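Local coordinates for protein short-chain dehydrogenase/reductase SDR (Burkholderia phymatum, PDB 5IG2) that binds NAD and probably works as an oxidoreductase of the short-chain dehydrogenase family, acting on CH-OH groups with NAD or NADP as acceptor, at residues Val130-Phe133 and Ala134-Leu138. Residues are numbered along the deposited sequence; the frame is centred on the assembly and turned at random.
Sequences VRVF and APIML
Phe133 and Ile136 place CG and CG1, respectively, beside the backbone N, anti to the carbonyl carbon (chi1 -74° and -63°), and Ile136 then runs out extended so that CD1 comes back along the helix to the previous turn. Helix 112-140, which packs on the parallel sheet of this Rossmann-type short-chain dehydrogenase fold, carries Pro135 within it, a worked example of a proline inside a helix. Pro135 has no N-H to offer Arg131 O; its ring carbon CD sits 3.1 Å from that oxygen instead, and the helix kinks here. Ile136 N stands too far from Val132 O (4.1 Å) for its own bond to the turn before. On either side of this gap, Ala134 N donates to Val130 O at 2.9 Å, somewhat bent and tilted from the carbonyl plane, and Met137 N donates to Phe133 O at 2.9 Å, with an N-H...O angle of 165°, almost in line with the carbonyl. The methyl CD1 of Ile136 lies 3.4 Å from Val132 O and approaches the Phe133 ring obliquely, 4.4 Å from CD1 of the phenylalanine. Val132 lays CG1 over one face of the same ring, near its rim. This side of the helix meets Ala82 of helix 75-89, whereas Phe133 and Met137 also pack on Leu95 of strand 94-97; the side chain of Phe133 is about 12 Å from the bound NAD. On another side, Val130, Ala134 and Leu138 meet Trp108 of the second subunit. Phe133 O, which accepts from Met137 N, also has the methionine side chain alongside it, with CG 3.4 Å away.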
loop_
_atom_site.group_PDB
_atom_site.type_symbol
_atom_site.label_atom_id
_atom_site.label_comp_id
_atom_site.label_asym_id
_atom_site.label_seq_id
_atom_site.Cartn_x
_atom_site.Cartn_y
_atom_site.Cartn_z
ATOM N N VAL B 130 4.170 -47.569 -40.882
ATOM C CA VAL B 130 4.413 -47.565 -42.322
ATOM C C VAL B 130 3.627 -48.677 -43.004
ATOM O O VAL B 130 2.939 -48.452 -44.009
ATOM C CB VAL B 130 5.918 -47.691 -42.601
ATOM C CG1 VAL B 130 6.171 -48.013 -44.086
ATOM C CG2 VAL B 130 6.631 -46.415 -42.160
ATOM N N ARG B 131 3.712 -49.894 -42.459
ATOM C CA ARG B 131 3.059 -51.046 -43.080
ATOM C C ARG B 131 1.548 -50.863 -43.167
ATOM O O ARG B 131 0.928 -51.223 -44.175
ATOM C CB ARG B 131 3.393 -52.319 -42.296
ATOM C CG ARG B 131 2.704 -53.568 -42.810
ATOM C CD ARG B 131 3.102 -54.786 -41.994
ATOM N NE ARG B 131 2.857 -54.598 -40.570
ATOM C CZ ARG B 131 1.665 -54.719 -39.997
ATOM N NH1 ARG B 131 0.601 -55.019 -40.740
ATOM N NH2 ARG B 131 1.533 -54.531 -38.688
ATOM N N VAL B 132 0.939 -50.310 -42.123
ATOM C CA VAL B 132 -0.512 -50.186 -42.093
ATOM C C VAL B 132 -0.982 -49.002 -42.929
ATOM O O VAL B 132 -1.931 -49.115 -43.714
ATOM C CB VAL B 132 -1.003 -50.079 -40.639
ATOM C CG1 VAL B 132 -2.454 -49.629 -40.608
ATOM C CG2 VAL B 132 -0.832 -51.434 -39.928
ATOM N N PHE B 133 -0.329 -47.853 -42.787
ATOM C CA PHE B 133 -0.882 -46.624 -43.347
ATOM C C PHE B 133 -0.386 -46.314 -44.755
ATOM O O PHE B 133 -1.120 -45.681 -45.530
ATOM C CB PHE B 133 -0.569 -45.435 -42.430
ATOM C CG PHE B 133 -1.381 -45.409 -41.168
ATOM C CD1 PHE B 133 -2.617 -44.785 -41.139
ATOM C CD2 PHE B 133 -0.903 -46.001 -40.006
ATOM C CE1 PHE B 133 -3.361 -44.749 -39.966
ATOM C CE2 PHE B 133 -1.650 -45.975 -38.832
ATOM C CZ PHE B 133 -2.875 -45.349 -38.814
ATOM N N ALA B 134 0.840 -46.713 -45.111
ATOM C CA ALA B 134 1.308 -46.439 -46.471
ATOM C C ALA B 134 0.379 -47.010 -47.534
ATOM O O ALA B 134 0.060 -46.280 -48.487
ATOM C CB ALA B 134 2.748 -46.931 -46.661
ATOM N N PRO B 135 -0.107 -48.260 -47.446
ATOM C CA PRO B 135 -1.057 -48.727 -48.473
ATOM C C PRO B 135 -2.327 -47.903 -48.519
ATOM O O PRO B 135 -2.859 -47.642 -49.608
ATOM C CB PRO B 135 -1.350 -50.179 -48.061
ATOM C CG PRO B 135 -0.219 -50.569 -47.191
ATOM C CD PRO B 135 0.187 -49.320 -46.465
ATOM N N ILE B 136 -2.833 -47.490 -47.355
ATOM C CA ILE B 136 -4.022 -46.641 -47.326
ATOM C C ILE B 136 -3.754 -45.343 -48.075
ATOM O O ILE B 136 -4.545 -44.919 -48.925
ATOM C CB ILE B 136 -4.454 -46.370 -45.874
ATOM C CG1 ILE B 136 -4.852 -47.669 -45.177
ATOM C CG2 ILE B 136 -5.590 -45.365 -45.831
ATOM C CD1 ILE B 136 -4.948 -47.526 -43.666
ATOM N N MET B 137 -2.623 -44.699 -47.777
ATOM C CA MET B 137 -2.302 -43.430 -48.418
ATOM C C MET B 137 -2.089 -43.601 -49.915
ATOM O O MET B 137 -2.536 -42.765 -50.707
ATOM C CB MET B 137 -1.064 -42.818 -47.776
ATOM C CG MET B 137 -1.265 -42.393 -46.347
ATOM S SD MET B 137 0.308 -41.897 -45.633
ATOM C CE MET B 137 -0.275 -41.057 -44.155
ATOM N N LEU B 138 -1.397 -44.666 -50.322
ATOM C CA LEU B 138 -1.175 -44.895 -51.747
ATOM C C LEU B 138 -2.495 -45.110 -52.487
ATOM O O LEU B 138 -2.658 -44.657 -53.626
ATOM C CB LEU B 138 -0.241 -46.088 -51.945
ATOM C CG LEU B 138 1.198 -45.861 -51.474
ATOM C CD1 LEU B 138 1.958 -47.170 -51.374
ATOM C CD2 LEU B 138 1.901 -44.906 -52.420
#